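PDB 4CPD: alcohol dehydrogenase from Thermus sp., which probably catalyses the NAD-dependent, zinc-requiring interconversion of alcohols and aldehydes or ketones. Local coordinates for residues Leu197-Ile202 with Ile215-Glu220; Gly83-Ala88 with Ala293-Tyr298. All coordinates share one frame; numbering follows the deposited sequence.

The two interactions hold opposite ends of the same NAD molecule. Interaction 1, between 197-202 and 215-220, pairs two strands of the coenzyme-binding sheet and receives the adenosine end: Asp-200 takes the ribose hydroxyls and Arg-201 lies against the adenine. Interaction 2, between 83-88 and 293-298, meets the nicotinamide end, where Ala-293 N binds the carboxamide and the side chain of Phe-85 comes within about 5 Å of a bound zinc ion. The centres of interaction 1 and interaction 2 are about 29 Å apart and the nearest atoms of interactions 1 and 2 about 19 Å apart, so the extended dinucleotide links them without direct contact. Interaction 2 is buried, whereas interaction 1 is only partly so.

Interaction 1: Leu197-Ile202 with Ile215-Glu220; sequences LAIDRI and IPINAE. With NAD (nicotinamide-adenine-dinucleotide), chain G.
Ala-198 and Asp-200 pair through their backbones with Ile-215, Ile-217 and Ala-219 in parallel register. Ala-198 N donates to Ile-215 O (3.0 Å), while the return bond from Ile-217 N to Ala-198 O is weak. Further along, Asp-200 N reaches Ile-217 O, and Ala-219 N gives a straight bond to Asp-200 O (2.9 Å, 169° at the hydrogen). Pro-216, between the bonded residues, suits an outermost strand because its nitrogen turns away from strand 195-200.

Leu-197, Ile-199, Ile-215 and Ile-217 share one face of the sheet. Leu-197 CD2 touches Ile-215 CB (4.0 Å), and Ile-199 lies alongside Ile-217, both pointing the same way; the beta-branched isoleucines suit extended strands. Here the beta-alpha-beta crossover of a Rossmann fold is seen, with helix 203-212 linking the strands and packing on the other face, where Leu-206 touches Asp-200, Pro-216 and Asn-218.

At the end of strand 215-218, Asn-218 OD1 accepts from Glu-220 N in an Asx turn (3.1 Å), using an in-plane lone pair, and also lies near Arg-201 CA. An alanine here would probably leave Glu-220 N without this acceptor and the turn less firmly set.

Arg-201 CG stands between the backbone N and carbonyl carbon (chi1 68°), and the chain then runs extended to NE. The guanidinium carries N7A of the NAD adenine over the centre of one face, 3.6 Å from CZ. Glu-220 OE2 stays 4.7 Å from Arg-201 NH1, too far for a salt bridge, though its charge may still favour the cation.

The Asp-200 carboxylate accepts from both hydroxyls of the adenosine ribose, O2B to OD1 (3.1 Å) and O3B to OD2 (3.0 Å), a pairing characteristic of NAD-preferring enzymes. Ala-177 N also donates to OD2, helping to position it.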
loop_
_atom_site.group_PDB
_atom_site.type_symbol
_atom_site.label_atom_id
_atom_site.label_comp_id
_atom_site.label_asym_id
_atom_site.label_seq_id
_atom_site.Cartn_x
_atom_site.Cartn_y
_atom_site.Cartn_z
ATOM N N LEU A 197 -10.366 -6.526 -16.804
ATOM C CA LEU A 197 -10.823 -7.910 -16.652
ATOM C C LEU A 197 -11.759 -8.035 -15.467
ATOM O O LEU A 197 -11.455 -7.555 -14.377
ATOM C CB LEU A 197 -9.623 -8.818 -16.426
ATOM C CG LEU A 197 -8.578 -8.638 -17.515
ATOM C CD1 LEU A 197 -7.182 -8.540 -16.940
ATOM C CD2 LEU A 197 -8.675 -9.766 -18.514
ATOM N N ALA A 198 -12.885 -8.699 -15.666
ATOM C CA ALA A 198 -13.875 -8.822 -14.616
ATOM C C ALA A 198 -13.989 -10.266 -14.251
ATOM O O ALA A 198 -14.212 -11.097 -15.104
ATOM C CB ALA A 198 -15.222 -8.262 -15.055
ATOM N N ILE A 199 -13.810 -10.553 -12.973
ATOM C CA ILE A 199 -13.892 -11.888 -12.454
ATOM C C ILE A 199 -15.097 -11.927 -11.539
ATOM O O ILE A 199 -15.204 -11.117 -10.613
ATOM C CB ILE A 199 -12.629 -12.254 -11.658
ATOM C CG1 ILE A 199 -11.419 -12.364 -12.587
ATOM C CG2 ILE A 199 -12.809 -13.576 -10.921
ATOM C CD1 ILE A 199 -10.660 -11.078 -12.782
ATOM N N ASP A 200 -16.006 -12.857 -11.819
ATOM C CA ASP A 200 -17.158 -13.142 -10.963
ATOM C C ASP A 200 -17.597 -14.585 -11.237
ATOM O O ASP A 200 -16.886 -15.339 -11.918
ATOM C CB ASP A 200 -18.284 -12.158 -11.238
ATOM C CG ASP A 200 -19.208 -12.000 -10.066
ATOM O OD1 ASP A 200 -19.753 -13.014 -9.590
ATOM O OD2 ASP A 200 -19.395 -10.859 -9.609
ATOM N N ARG A 201 -18.746 -14.972 -10.694
ATOM C CA ARG A 201 -19.291 -16.303 -10.914
ATOM C C ARG A 201 -20.801 -16.294 -11.237
ATOM O O ARG A 201 -21.494 -17.287 -11.004
ATOM C CB ARG A 201 -19.017 -17.159 -9.677
ATOM C CG ARG A 201 -19.793 -16.710 -8.448
ATOM C CD ARG A 201 -19.378 -17.470 -7.205
ATOM N NE ARG A 201 -20.189 -17.055 -6.060
ATOM C CZ ARG A 201 -19.902 -17.327 -4.790
ATOM N NH1 ARG A 201 -18.811 -18.019 -4.470
ATOM N NH2 ARG A 201 -20.707 -16.896 -3.831
ATOM N N ILE A 202 -21.307 -15.186 -11.772
ATOM C CA ILE A 202 -22.738 -15.050 -12.120
ATOM C C ILE A 202 -22.899 -14.456 -13.524
ATOM O O ILE A 202 -22.600 -13.276 -13.736
ATOM C CB ILE A 202 -23.499 -14.173 -11.102
ATOM C CG1 ILE A 202 -23.486 -14.846 -9.729
ATOM C CG2 ILE A 202 -24.938 -13.929 -11.558
ATOM C CD1 ILE A 202 -24.171 -14.051 -8.636
ATOM N N ILE A 215 -13.303 -7.732 -20.290
ATOM C CA ILE A 215 -13.220 -9.157 -20.612
ATOM C C ILE A 215 -13.695 -9.979 -19.403
ATOM O O ILE A 215 -13.018 -10.016 -18.376
ATOM C CB ILE A 215 -11.783 -9.536 -20.944
ATOM C CG1 ILE A 215 -11.347 -8.822 -22.217
ATOM C CG2 ILE A 215 -11.645 -11.038 -21.092
ATOM C CD1 ILE A 215 -9.865 -8.936 -22.536
ATOM N N PRO A 216 -14.857 -10.646 -19.525
ATOM C CA PRO A 216 -15.431 -11.378 -18.407
ATOM C C PRO A 216 -14.728 -12.692 -18.239
ATOM O O PRO A 216 -14.253 -13.261 -19.225
ATOM C CB PRO A 216 -16.865 -11.609 -18.850
ATOM C CG PRO A 216 -16.742 -11.767 -20.326
ATOM C CD PRO A 216 -15.633 -10.856 -20.757
ATOM N N ILE A 217 -14.657 -13.148 -16.992
ATOM C CA ILE A 217 -13.962 -14.379 -16.614
ATOM C C ILE A 217 -14.758 -15.055 -15.499
ATOM O O ILE A 217 -14.884 -14.505 -14.396
ATOM C CB ILE A 217 -12.541 -14.090 -16.091
ATOM C CG1 ILE A 217 -11.685 -13.435 -17.188
ATOM C CG2 ILE A 217 -11.890 -15.368 -15.588
ATOM C CD1 ILE A 217 -10.274 -13.055 -16.759
ATOM N N ASN A 218 -15.300 -16.238 -15.781
ATOM C CA ASN A 218 -16.053 -16.977 -14.768
ATOM C C ASN A 218 -15.121 -17.841 -13.910
ATOM O O ASN A 218 -14.506 -18.789 -14.410
ATOM C CB ASN A 218 -17.143 -17.835 -15.418
ATOM C CG ASN A 218 -18.261 -18.186 -14.448
ATOM O OD1 ASN A 218 -17.998 -18.617 -13.324
ATOM N ND2 ASN A 218 -19.513 -17.995 -14.870
ATOM N N ALA A 219 -15.020 -17.507 -12.624
ATOM C CA ALA A 219 -14.088 -18.193 -11.713
ATOM C C ALA A 219 -14.512 -19.615 -11.348
ATOM O O ALA A 219 -13.678 -20.402 -10.886
ATOM C CB ALA A 219 -13.888 -17.376 -10.450
ATOM N N GLU A 220 -15.800 -19.926 -11.541
ATOM C CA GLU A 220 -16.320 -21.291 -11.368
ATOM C C GLU A 220 -15.825 -22.184 -12.508
ATOM O O GLU A 220 -15.468 -23.346 -12.288
ATOM C CB GLU A 220 -17.858 -21.306 -11.353
ATOM C CG GLU A 220 -18.478 -22.131 -10.238
ATOM C CD GLU A 220 -19.097 -21.242 -9.173
ATOM O OE1 GLU A 220 -20.234 -20.781 -9.398
ATOM O OE2 GLU A 220 -18.452 -20.990 -8.125
HETATM P PA NAD G . -22.819 -7.593 -3.759
HETATM O O1A NAD G . -24.154 -7.152 -4.363
HETATM O O2A NAD G . -22.804 -8.696 -2.705
HETATM O O5B NAD G . -21.716 -7.979 -4.879
HETATM C C5B NAD G . -20.763 -9.015 -4.646
HETATM C C4B NAD G . -20.394 -9.689 -5.964
HETATM O O4B NAD G . -19.226 -10.500 -5.787
HETATM C C3B NAD G . -21.524 -10.599 -6.458
HETATM O O3B NAD G . -21.774 -10.470 -7.867
HETATM C C2B NAD G . -21.014 -11.984 -6.178
HETATM O O2B NAD G . -21.542 -12.944 -7.099
HETATM C C1B NAD G . -19.520 -11.783 -6.334
HETATM N N9A NAD G . -18.796 -12.837 -5.624
HETATM C C8A NAD G . -19.100 -13.296 -4.393
HETATM N N7A NAD G . -18.228 -14.277 -4.059
HETATM C C5A NAD G . -17.358 -14.440 -5.083
HETATM C C6A NAD G . -16.188 -15.293 -5.370
HETATM N N6A NAD G . -15.795 -16.181 -4.442
HETATM N N1A NAD G . -15.541 -15.168 -6.559
HETATM C C2A NAD G . -15.942 -14.272 -7.482
HETATM N N3A NAD G . -17.006 -13.459 -7.283
HETATM C C4A NAD G . -17.738 -13.491 -6.127
HETATM O O3 NAD G . -22.097 -6.321 -3.056
HETATM P PN NAD G . -21.771 -4.859 -3.676
HETATM O O1N NAD G . -23.020 -4.042 -3.411
HETATM O O2N NAD G . -21.098 -4.963 -5.049
HETATM O O5D NAD G . -20.583 -4.389 -2.685
HETATM C C5D NAD G . -19.263 -4.900 -2.957
HETATM C C4D NAD G . -18.393 -5.154 -1.728
HETATM O O4D NAD G . -17.763 -3.918 -1.364
HETATM C C3D NAD G . -19.159 -5.639 -0.496
HETATM O O3D NAD G . -18.301 -6.514 0.256
HETATM C C2D NAD G . -19.486 -4.343 0.251
HETATM O O2D NAD G . -19.776 -4.483 1.665
HETATM C C1D NAD G . -18.212 -3.548 -0.042
HETATM N N1N NAD G . -18.362 -2.090 0.096
HETATM C C2N NAD G . -17.327 -1.485 0.685
HETATM C C3N NAD G . -17.299 -0.114 0.895
HETATM C C7N NAD G . -16.063 0.430 1.553
HETATM O O7N NAD G . -16.093 1.455 2.215
HETATM N N7N NAD G . -14.914 -0.248 1.361
HETATM C C4N NAD G . -18.390 0.663 0.470
HETATM C C5N NAD G . -19.471 0.022 -0.146
HETATM C C6N NAD G . -19.437 -1.371 -0.325
#

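Interaction 2: Gly83-Ala88 with Ala293-Tyr298. With NAD (nicotinamide-adenine-dinucleotide), chain G.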
loop_
_atom_site.group_PDB
_atom_site.type_symbol
_atom_site.label_atom_id
_atom_site.label_comp_id
_atom_site.label_asym_id
_atom_site.label_seq_id
_atom_site.Cartn_x
_atom_site.Cartn_y
_atom_site.Cartn_z
ATOM N N GLY A 83 -24.838 13.072 -0.197
ATOM C CA GLY A 83 -23.804 13.070 0.843
ATOM C C GLY A 83 -23.165 11.715 0.954
ATOM O O GLY A 83 -23.775 10.721 0.576
ATOM N N PRO A 84 -21.930 11.669 1.454
ATOM C CA PRO A 84 -21.267 10.409 1.776
ATOM C C PRO A 84 -22.060 9.550 2.760
ATOM O O PRO A 84 -22.725 10.065 3.639
ATOM C CB PRO A 84 -19.984 10.855 2.454
ATOM C CG PRO A 84 -19.719 12.191 1.875
ATOM C CD PRO A 84 -21.068 12.821 1.755
ATOM N N PHE A 85 -21.970 8.241 2.600
ATOM C CA PHE A 85 -22.596 7.323 3.508
ATOM C C PHE A 85 -22.002 7.339 4.910
ATOM O O PHE A 85 -22.561 6.757 5.815
ATOM C CB PHE A 85 -22.538 5.912 2.935
ATOM C CG PHE A 85 -21.175 5.277 2.954
ATOM C CD1 PHE A 85 -20.723 4.580 4.073
ATOM C CD2 PHE A 85 -20.380 5.293 1.820
ATOM C CE1 PHE A 85 -19.488 3.948 4.069
ATOM C CE2 PHE A 85 -19.138 4.672 1.821
ATOM C CZ PHE A 85 -18.697 3.995 2.944
ATOM N N HIS A 86 -20.868 7.975 5.086
ATOM C CA HIS A 86 -20.263 8.019 6.371
ATOM C C HIS A 86 -20.023 9.476 6.730
ATOM O O HIS A 86 -19.740 10.275 5.875
ATOM C CB HIS A 86 -18.963 7.211 6.368
ATOM C CG HIS A 86 -17.899 7.791 5.492
ATOM N ND1 HIS A 86 -17.849 7.564 4.138
ATOM C CD2 HIS A 86 -16.839 8.585 5.777
ATOM C CE1 HIS A 86 -16.800 8.183 3.627
ATOM N NE2 HIS A 86 -16.179 8.821 4.595
ATOM N N ILE A 87 -20.114 9.805 8.013
ATOM C CA ILE A 87 -20.071 11.185 8.449
ATOM C C ILE A 87 -18.738 11.502 9.053
ATOM O O ILE A 87 -18.020 10.611 9.473
ATOM C CB ILE A 87 -21.189 11.514 9.468
ATOM C CG1 ILE A 87 -21.008 10.737 10.777
ATOM C CG2 ILE A 87 -22.546 11.147 8.902
ATOM C CD1 ILE A 87 -21.670 11.411 11.972
ATOM N N ALA A 88 -18.445 12.793 9.107
ATOM C CA ALA A 88 -17.152 13.291 9.484
ATOM C C ALA A 88 -17.321 14.670 10.060
ATOM O O ALA A 88 -18.230 15.383 9.678
ATOM C CB ALA A 88 -16.218 13.332 8.293
ATOM N N ALA A 293 -14.090 3.327 2.352
ATOM C CA ALA A 293 -13.979 4.460 1.439
ATOM C C ALA A 293 -13.823 5.736 2.149
ATOM O O ALA A 293 -14.321 5.894 3.247
ATOM C CB ALA A 293 -15.213 4.542 0.594
ATOM N N ASN A 294 -13.146 6.669 1.508
ATOM C CA ASN A 294 -12.972 8.026 2.039
ATOM C C ASN A 294 -13.667 8.951 1.050
ATOM O O ASN A 294 -13.072 9.798 0.368
ATOM C CB ASN A 294 -11.494 8.351 2.187
ATOM C CG ASN A 294 -11.249 9.742 2.710
ATOM O OD1 ASN A 294 -12.108 10.344 3.341
ATOM N ND2 ASN A 294 -10.074 10.266 2.453
ATOM N N VAL A 295 -14.968 8.753 0.981
ATOM C CA VAL A 295 -15.810 9.373 -0.027
ATOM C C VAL A 295 -15.623 10.870 -0.173
ATOM O O VAL A 295 -15.593 11.380 -1.294
ATOM C CB VAL A 295 -17.286 9.086 0.253
ATOM C CG1 VAL A 295 -18.164 9.804 -0.756
ATOM C CG2 VAL A 295 -17.557 7.580 0.213
ATOM N N HIS A 296 -15.492 11.563 0.941
ATOM C CA HIS A 296 -15.381 13.027 0.918
ATOM C C HIS A 296 -14.226 13.504 0.055
ATOM O O HIS A 296 -14.302 14.557 -0.542
ATOM C CB HIS A 296 -15.170 13.584 2.314
ATOM C CG HIS A 296 -16.226 13.183 3.292
ATOM N ND1 HIS A 296 -16.382 11.883 3.720
ATOM C CD2 HIS A 296 -17.177 13.909 3.930
ATOM C CE1 HIS A 296 -17.374 11.823 4.584
ATOM N NE2 HIS A 296 -17.880 13.036 4.720
ATOM N N LEU A 297 -13.142 12.726 0.023
ATOM C CA LEU A 297 -11.974 13.118 -0.706
ATOM C C LEU A 297 -12.270 13.179 -2.213
ATOM O O LEU A 297 -11.696 13.995 -2.889
ATOM C CB LEU A 297 -10.819 12.145 -0.420
ATOM C CG LEU A 297 -9.426 12.648 -0.875
ATOM C CD1 LEU A 297 -9.043 13.895 -0.126
ATOM C CD2 LEU A 297 -8.358 11.577 -0.682
ATOM N N TYR A 298 -13.171 12.320 -2.700
ATOM C CA TYR A 298 -13.413 12.121 -4.117
ATOM C C TYR A 298 -14.732 12.667 -4.626
ATOM O O TYR A 298 -14.908 12.840 -5.813
ATOM C CB TYR A 298 -13.371 10.624 -4.403
ATOM C CG TYR A 298 -12.075 9.998 -3.935
ATOM C CD1 TYR A 298 -10.869 10.362 -4.524
ATOM C CD2 TYR A 298 -12.052 9.062 -2.906
ATOM C CE1 TYR A 298 -9.681 9.810 -4.101
ATOM C CE2 TYR A 298 -10.866 8.513 -2.472
ATOM C CZ TYR A 298 -9.694 8.896 -3.073
ATOM O OH TYR A 298 -8.515 8.362 -2.674
HETATM P PA NAD G . -22.819 -7.593 -3.759
HETATM O O1A NAD G . -24.154 -7.152 -4.363
HETATM O O2A NAD G . -22.804 -8.696 -2.705
HETATM O O5B NAD G . -21.716 -7.979 -4.879
HETATM C C5B NAD G . -20.763 -9.015 -4.646
HETATM C C4B NAD G . -20.394 -9.689 -5.964
HETATM O O4B NAD G . -19.226 -10.500 -5.787
HETATM C C3B NAD G . -21.524 -10.599 -6.458
HETATM O O3B NAD G . -21.774 -10.470 -7.867
HETATM C C2B NAD G . -21.014 -11.984 -6.178
HETATM O O2B NAD G . -21.542 -12.944 -7.099
HETATM C C1B NAD G . -19.520 -11.783 -6.334
HETATM N N9A NAD G . -18.796 -12.837 -5.624
HETATM C C8A NAD G . -19.100 -13.296 -4.393
HETATM N N7A NAD G . -18.228 -14.277 -4.059
HETATM C C5A NAD G . -17.358 -14.440 -5.083
HETATM C C6A NAD G . -16.188 -15.293 -5.370
HETATM N N6A NAD G . -15.795 -16.181 -4.442
HETATM N N1A NAD G . -15.541 -15.168 -6.559
HETATM C C2A NAD G . -15.942 -14.272 -7.482
HETATM N N3A NAD G . -17.006 -13.459 -7.283
HETATM C C4A NAD G . -17.738 -13.491 -6.127
HETATM O O3 NAD G . -22.097 -6.321 -3.056
HETATM P PN NAD G . -21.771 -4.859 -3.676
HETATM O O1N NAD G . -23.020 -4.042 -3.411
HETATM O O2N NAD G . -21.098 -4.963 -5.049
HETATM O O5D NAD G . -20.583 -4.389 -2.685
HETATM C C5D NAD G . -19.263 -4.900 -2.957
HETATM C C4D NAD G . -18.393 -5.154 -1.728
HETATM O O4D NAD G . -17.763 -3.918 -1.364
HETATM C C3D NAD G . -19.159 -5.639 -0.496
HETATM O O3D NAD G . -18.301 -6.514 0.256
HETATM C C2D NAD G . -19.486 -4.343 0.251
HETATM O O2D NAD G . -19.776 -4.483 1.665
HETATM C C1D NAD G . -18.212 -3.548 -0.042
HETATM N N1N NAD G . -18.362 -2.090 0.096
HETATM C C2N NAD G . -17.327 -1.485 0.685
HETATM C C3N NAD G . -17.299 -0.114 0.895
HETATM C C7N NAD G . -16.063 0.430 1.553
HETATM O O7N NAD G . -16.093 1.455 2.215
HETATM N N7N NAD G . -14.914 -0.248 1.361
HETATM C C4N NAD G . -18.390 0.663 0.470
HETATM C C5N NAD G . -19.471 0.022 -0.146
HETATM C C6N NAD G . -19.437 -1.371 -0.325
#
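Pro-84 and His-296 make a CH-pi contact: CG of the proline stands over the imidazole, 3.5 Å from its centroid, so the compact pyrrolidine ring packs on this face. The second ring contact is an offset edge-to-face pair in which His-296 turns its edge toward the face of His-86, with centroids 4.6 Å apart and planes at 70°. A chi1 of 66° sets His-86 CG between backbone N and carbonyl carbon, and the ring edge faces Val-295 N.

Apolar contacts surround these rings. The branches of Val-295 meet different neighbours: CG1 meets Pro-84 CB (3.8 Å), and CG2 meets Phe-85 CE2 (3.7 Å) and the His-86 ring. The small Ala-293 lets the edge of Phe-85 come close to its CB.

A clear hydrogen bond runs from Ala-293 N to O7N of the NAD carboxamide (2.7 Å, 167°).

The contact joins the GroES-like part, holding 83-88, to the Rossmann-type part, beside the nicotinamide and near the zinc of Cys-38, His-59 and Asp-152. Segment 83-88 leads to Cys-89 of the four-cysteine zinc site, strand 86-87 pairs antiparallel with 107-108, and 293-298 begins helix 295-307. Helix 153-163 packs on Phe-85, Ala-293 and Val-295, while helix 131-134 lies against Ala-88 and His-296.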